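Lysyl oxidase (Pichia pastoris, PDB 1W7C) probably oxidises primary amines, including lysyl side chains, using a copper ion and a topaquinone cofactor formed from one of its own tyrosines. Local coordinates at residues Tyr494-Leu498 against Ser672-Thr676; Trp304-Phe309 against Phe446-Leu452. All coordinates share one frame. Where two conformers were deposited one is given. Residue numbers count along the deposited sequence, not the author numbering.

Overall arrangement
Following the chain from the N terminus, the hairpin tip 304-309 comes first. Contact 2 closes when 446-452, the turn between strands 440-446 and 452-458, packs against it, 136 residues intervening. Only then does contact 1 open: 494-498, at the end of the strand that bears the copper ligands His488 and His490, waits 173 residues for 672-676. The two contacts are thus in series, neither nested nor crossed. They meet in space, because strand 452-458 pairs antiparallel with strand 670-678: Leu675 N lies 2.8 Å from Leu452 O, and Thr676 OG1 2.7 Å from Thr451 OG1, both probable hydrogen bonds. Contact 1 joins two facing layers; contact 2 ties hairpin tips near the second subunit.

Contact 1. Residues Tyr494-Leu498 against Ser672-Thr676; sequences YKVDL and SFMLT. With CA (calcium ion), chain D.
Two extended strands, 494-498 and 672-676, run in nearly the same direction, 6° apart, with their axes no closer than 11.3 Å. No hydrogen bond joins them. The CA atoms of Tyr494 and Phe673 lie 10.4 Å apart, those of Leu498 and Leu675 9.2 Å. At its end the first strand kinks through an inverse gamma turn centred on Asp497, with a weak bond from Leu498 N to Val496 O, 3.0 Å. An axis separation of 11.3 Å without hydrogen bonds is that of sheets packed face to face, as in the beta-sandwich enzyme domain of copper amine oxidases, and alternate residues fill the gap. Phe673 (chi1 p) presents its edge to the face of Tyr494 (chi1 m), a T-shaped pair with centroids 5.7 Å apart and planes at 76°. Val496 (chi1 t) sits between Phe673 and Leu675: CG2 is 3.9 Å from Phe673 CZ and CG1 3.8 Å from Leu675 CD1. Leu675 (m, t) also meets Leu498, CD2 to CD1 4.3 Å. Outside this apolar seam, Asp497 OD1 binds the calcium ion at 2.3 Å and Leu498 O at 2.4 Å; Asp499, Asp643, the carbonyl of Ile644 and a water at 2.4 Å complete the site.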
loop_
_atom_site.group_PDB
_atom_site.type_symbol
_atom_site.label_atom_id
_atom_site.label_comp_id
_atom_site.label_asym_id
_atom_site.label_seq_id
_atom_site.Cartn_x
_atom_site.Cartn_y
_atom_site.Cartn_z
ATOM N N TYR A 494 6.441 -15.959 4.306
ATOM C CA TYR A 494 6.809 -16.317 2.945
ATOM C C TYR A 494 8.294 -16.670 2.866
ATOM O O TYR A 494 9.156 -15.940 3.320
ATOM C CB TYR A 494 6.548 -15.148 2.006
ATOM C CG TYR A 494 5.081 -14.788 1.808
ATOM C CD1 TYR A 494 4.433 -13.993 2.744
ATOM C CD2 TYR A 494 4.370 -15.215 0.713
ATOM C CE1 TYR A 494 3.090 -13.672 2.580
ATOM C CE2 TYR A 494 3.065 -14.898 0.536
ATOM C CZ TYR A 494 2.426 -14.111 1.475
ATOM O OH TYR A 494 1.106 -13.749 1.285
ATOM N N LYS A 495 8.582 -17.799 2.229
ATOM C CA LYS A 495 9.947 -18.173 1.884
ATOM C C LYS A 495 10.286 -17.507 0.558
ATOM O O LYS A 495 9.642 -17.794 -0.465
ATOM C CB LYS A 495 10.070 -19.684 1.774
ATOM C CG LYS A 495 11.480 -20.175 1.582
ATOM C CD LYS A 495 11.474 -21.684 1.345
ATOM C CE LYS A 495 12.891 -22.282 1.266
ATOM N NZ LYS A 495 12.788 -23.736 0.889
ATOM N N VAL A 496 11.243 -16.585 0.572
ATOM C CA VAL A 496 11.610 -15.809 -0.596
ATOM C C VAL A 496 13.073 -16.123 -0.893
ATOM O O VAL A 496 14.001 -15.481 -0.370
ATOM C CB VAL A 496 11.407 -14.281 -0.339
ATOM C CG1 VAL A 496 11.697 -13.479 -1.585
ATOM C CG2 VAL A 496 9.995 -13.961 0.159
ATOM N N ASP A 497 13.291 -17.134 -1.714
ATOM C CA ASP A 497 14.637 -17.582 -2.024
ATOM C C ASP A 497 15.113 -16.839 -3.268
ATOM O O ASP A 497 15.216 -17.364 -4.375
ATOM C CB ASP A 497 14.675 -19.095 -2.177
ATOM C CG ASP A 497 16.035 -19.625 -2.451
ATOM O OD1 ASP A 497 17.046 -18.855 -2.300
ATOM O OD2 ASP A 497 16.167 -20.832 -2.790
ATOM N N LEU A 498 15.467 -15.583 -3.036
ATOM C CA LEU A 498 16.099 -14.722 -4.035
ATOM C C LEU A 498 17.464 -15.323 -4.347
ATOM O O LEU A 498 18.195 -15.671 -3.416
ATOM C CB LEU A 498 16.259 -13.276 -3.482
ATOM C CG LEU A 498 15.009 -12.406 -3.661
ATOM C CD1 LEU A 498 14.959 -11.338 -2.550
ATOM C CD2 LEU A 498 14.988 -11.758 -5.014
ATOM N N SER A 672 1.381 -6.210 2.190
ATOM C CA SER A 672 2.095 -6.467 0.921
ATOM C C SER A 672 3.583 -6.184 1.123
ATOM O O SER A 672 3.995 -5.428 2.017
ATOM C CB SER A 672 1.582 -5.597 -0.226
ATOM O OG SER A 672 1.883 -4.214 0.005
ATOM N N PHE A 673 4.400 -6.774 0.252
ATOM C CA PHE A 673 5.794 -6.350 0.116
ATOM C C PHE A 673 6.152 -6.438 -1.378
ATOM O O PHE A 673 5.477 -7.114 -2.164
ATOM C CB PHE A 673 6.806 -7.157 0.935
ATOM C CG PHE A 673 6.893 -8.631 0.568
ATOM C CD1 PHE A 673 7.803 -9.095 -0.375
ATOM C CD2 PHE A 673 6.114 -9.554 1.229
ATOM C CE1 PHE A 673 7.902 -10.440 -0.666
ATOM C CE2 PHE A 673 6.219 -10.899 0.959
ATOM C CZ PHE A 673 7.128 -11.353 0.004
ATOM N N MET A 674 7.200 -5.708 -1.755
ATOM C CA MET A 674 7.691 -5.715 -3.129
ATOM C C MET A 674 9.162 -6.197 -3.144
ATOM O O MET A 674 9.916 -5.991 -2.221
ATOM C CB MET A 674 7.625 -4.331 -3.781
ATOM C CG MET A 674 6.281 -3.976 -4.356
ATOM S SD MET A 674 6.261 -2.335 -5.030
ATOM C CE MET A 674 4.982 -2.412 -6.044
ATOM N N LEU A 675 9.485 -6.804 -4.295
ATOM C CA LEU A 675 10.845 -7.149 -4.660
ATOM C C LEU A 675 11.118 -6.335 -5.917
ATOM O O LEU A 675 10.533 -6.576 -6.965
ATOM C CB LEU A 675 10.950 -8.647 -4.977
ATOM C CG LEU A 675 10.472 -9.572 -3.845
ATOM C CD1 LEU A 675 10.623 -11.010 -4.293
ATOM C CD2 LEU A 675 11.185 -9.325 -2.523
ATOM N N THR A 676 12.031 -5.374 -5.775
ATOM C CA THR A 676 12.259 -4.411 -6.854
ATOM C C THR A 676 13.730 -4.322 -7.237
ATOM O O THR A 676 14.603 -4.342 -6.375
ATOM C CB THR A 676 11.611 -3.041 -6.535
ATOM O OG1 THR A 676 11.591 -2.208 -7.720
ATOM C CG2 THR A 676 12.353 -2.277 -5.493
HETATM CA CA CA D . 18.986 -17.680 -2.498
HETATM O O HOH W 1 21.004 -16.348 -2.668
#

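Contact 2. Residues Trp304-Phe309 against Phe446-Leu452; sequences WMDWGF and FFLDGTL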
loop_
_atom_site.group_PDB
_atom_site.type_symbol
_atom_site.label_atom_id
_atom_site.label_comp_id
_atom_site.label_asym_id
_atom_site.label_seq_id
_atom_site.Cartn_x
_atom_site.Cartn_y
_atom_site.Cartn_z
ATOM N N TRP A 304 5.002 -13.874 -19.524
ATOM C CA TRP A 304 4.401 -12.575 -19.723
ATOM C C TRP A 304 5.486 -11.513 -19.749
ATOM O O TRP A 304 6.169 -11.315 -18.751
ATOM C CB TRP A 304 3.375 -12.259 -18.646
ATOM C CG TRP A 304 2.834 -10.848 -18.708
ATOM C CD1 TRP A 304 1.812 -10.386 -19.491
ATOM C CD2 TRP A 304 3.248 -9.738 -17.901
ATOM N NE1 TRP A 304 1.591 -9.055 -19.267
ATOM C CE2 TRP A 304 2.446 -8.625 -18.286
ATOM C CE3 TRP A 304 4.214 -9.546 -16.922
ATOM C CZ2 TRP A 304 2.608 -7.358 -17.721
ATOM C CZ3 TRP A 304 4.360 -8.290 -16.387
ATOM C CH2 TRP A 304 3.562 -7.230 -16.758
ATOM N N MET A 305 5.589 -10.792 -20.873
ATOM C CA MET A 305 6.448 -9.599 -20.941
ATOM C C MET A 305 7.820 -9.828 -20.309
ATOM O O MET A 305 8.306 -8.998 -19.556
ATOM C CB MET A 305 5.737 -8.386 -20.327
ATOM C CG MET A 305 4.399 -8.119 -20.958
ATOM S SD MET A 305 4.543 -7.750 -22.735
ATOM C CE MET A 305 2.942 -8.275 -23.258
ATOM N N ASP A 306 8.458 -10.924 -20.740
ATOM C CA ASP A 306 9.814 -11.331 -20.375
ATOM C C ASP A 306 9.941 -11.991 -19.006
ATOM O O ASP A 306 11.060 -12.300 -18.593
ATOM C CB ASP A 306 10.847 -10.199 -20.526
ATOM C CG ASP A 306 11.155 -9.868 -21.965
ATOM O OD1 ASP A 306 11.638 -8.742 -22.216
ATOM O OD2 ASP A 306 10.986 -10.683 -22.859
ATOM N N TRP A 307 8.827 -12.164 -18.294
ATOM C CA TRP A 307 8.795 -12.995 -17.093
ATOM C C TRP A 307 8.484 -14.441 -17.470
ATOM O O TRP A 307 7.735 -14.704 -18.410
ATOM C CB TRP A 307 7.708 -12.532 -16.145
ATOM C CG TRP A 307 7.934 -11.231 -15.459
ATOM C CD1 TRP A 307 7.505 -10.017 -15.856
ATOM C CD2 TRP A 307 8.532 -11.033 -14.184
ATOM N NE1 TRP A 307 7.786 -9.058 -14.914
ATOM C CE2 TRP A 307 8.423 -9.663 -13.863
ATOM C CE3 TRP A 307 9.164 -11.874 -13.260
ATOM C CZ2 TRP A 307 8.894 -9.131 -12.643
ATOM C CZ3 TRP A 307 9.630 -11.360 -12.090
ATOM C CH2 TRP A 307 9.519 -9.997 -11.797
ATOM N N GLY A 308 9.029 -15.358 -16.684
ATOM C CA GLY A 308 8.672 -16.755 -16.760
ATOM C C GLY A 308 8.690 -17.370 -15.368
ATOM O O GLY A 308 9.466 -16.939 -14.506
ATOM N N PHE A 309 7.868 -18.395 -15.151
ATOM C CA PHE A 309 7.849 -19.127 -13.882
ATOM C C PHE A 309 6.985 -20.370 -13.998
ATOM O O PHE A 309 6.142 -20.447 -14.875
ATOM C CB PHE A 309 7.377 -18.263 -12.684
ATOM C CG PHE A 309 6.025 -17.633 -12.862
ATOM C CD1 PHE A 309 5.925 -16.336 -13.341
ATOM C CD2 PHE A 309 4.844 -18.346 -12.630
ATOM C CE1 PHE A 309 4.677 -15.749 -13.552
ATOM C CE2 PHE A 309 3.587 -17.751 -12.825
ATOM C CZ PHE A 309 3.515 -16.464 -13.294
ATOM N N PHE A 446 3.095 -8.852 -11.103
ATOM C CA PHE A 446 4.350 -8.682 -11.808
ATOM C C PHE A 446 4.301 -7.441 -12.716
ATOM O O PHE A 446 3.309 -7.244 -13.395
ATOM C CB PHE A 446 4.657 -9.909 -12.698
ATOM C CG PHE A 446 4.769 -11.229 -11.926
ATOM C CD1 PHE A 446 3.633 -11.919 -11.520
ATOM C CD2 PHE A 446 5.993 -11.784 -11.662
ATOM C CE1 PHE A 446 3.724 -13.125 -10.860
ATOM C CE2 PHE A 446 6.088 -12.976 -10.975
ATOM C CZ PHE A 446 4.981 -13.620 -10.557
ATOM N N PHE A 447 5.366 -6.645 -12.671
ATOM C CA PHE A 447 5.435 -5.358 -13.383
ATOM C C PHE A 447 6.442 -5.394 -14.530
ATOM O O PHE A 447 7.380 -6.219 -14.547
ATOM C CB PHE A 447 5.844 -4.272 -12.408
ATOM C CG PHE A 447 4.821 -3.972 -11.317
ATOM C CD1 PHE A 447 3.980 -2.873 -11.418
ATOM C CD2 PHE A 447 4.721 -4.788 -10.191
ATOM C CE1 PHE A 447 3.090 -2.576 -10.396
ATOM C CE2 PHE A 447 3.842 -4.493 -9.184
ATOM C CZ PHE A 447 3.017 -3.375 -9.292
ATOM N N LEU A 448 6.319 -4.451 -15.455
ATOM C CA LEU A 448 7.131 -4.457 -16.684
ATOM C C LEU A 448 8.655 -4.243 -16.395
ATOM O O LEU A 448 9.460 -4.616 -17.254
ATOM C CB LEU A 448 6.655 -3.392 -17.642
ATOM C CG LEU A 448 5.326 -3.663 -18.309
ATOM C CD1 LEU A 448 4.927 -2.442 -19.167
ATOM C CD2 LEU A 448 5.336 -4.906 -19.203
ATOM N N ASP A 449 9.023 -3.625 -15.280
ATOM C CA ASP A 449 10.411 -3.312 -15.019
ATOM C C ASP A 449 11.184 -4.459 -14.357
ATOM O O ASP A 449 12.402 -4.334 -14.187
ATOM C CB ASP A 449 10.524 -2.110 -14.089
ATOM C CG ASP A 449 9.995 -2.402 -12.708
ATOM O OD1 ASP A 449 10.731 -2.188 -11.701
ATOM O OD2 ASP A 449 8.847 -2.912 -12.604
ATOM N N GLY A 450 10.483 -5.506 -13.896
ATOM C CA GLY A 450 11.095 -6.557 -13.110
ATOM C C GLY A 450 10.738 -6.542 -11.616
ATOM O O GLY A 450 11.296 -7.314 -10.830
ATOM N N THR A 451 9.774 -5.689 -11.224
ATOM C CA THR A 451 9.288 -5.683 -9.829
ATOM C C THR A 451 8.188 -6.699 -9.674
ATOM O O THR A 451 7.384 -6.847 -10.576
ATOM C CB THR A 451 8.769 -4.287 -9.474
ATOM O OG1 THR A 451 9.874 -3.363 -9.466
ATOM C CG2 THR A 451 8.088 -4.186 -8.106
ATOM N N LEU A 452 8.104 -7.350 -8.532
ATOM C CA LEU A 452 7.015 -8.238 -8.160
ATOM C C LEU A 452 6.467 -7.784 -6.798
ATOM O O LEU A 452 7.233 -7.480 -5.903
ATOM C CB LEU A 452 7.564 -9.683 -8.025
ATOM C CG LEU A 452 6.725 -10.774 -7.340
ATOM C CD1 LEU A 452 5.381 -10.938 -8.038
ATOM C CD2 LEU A 452 7.528 -12.101 -7.349
#
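Trp307 and Phe446 contribute nearly half of the surface buried where two hairpin tips meet. Trp304 to Trp307 form a type I' turn; Phe447 to Gly450 form a type I turn followed by a G1 bulge at Gly450, whose positive phi suits glycine. Reaching across, the Trp307 indole donates from NE1 to Phe447 O (2.9 Å, 161°), so the ring is anchored to the opposing turn, while its CZ2 lies 3.3 Å from Gly450 C. Phe446 turns its edge to the face of the Trp307 six-membered ring (centroids 4.9 Å apart, planes at 74°), and its CB sits over the five-membered ring as a CH-pi contact. Phe309 joins the cluster, near parallel to Phe446 but slid well aside. Trp304 adds CH2 against Leu448 CD2 at 3.8 Å, its NE1 hydrogen-bonded to Glu403 OE2. Arg275 of the second subunit hydrogen-bonds both turns, at Met305 O and Leu448 O. Around the contact, strand 318-326 backs Trp307 and Phe309 through Ile324, strand 418-433 lies against Trp304 and Phe447, and strand 670-678 flanks Thr451.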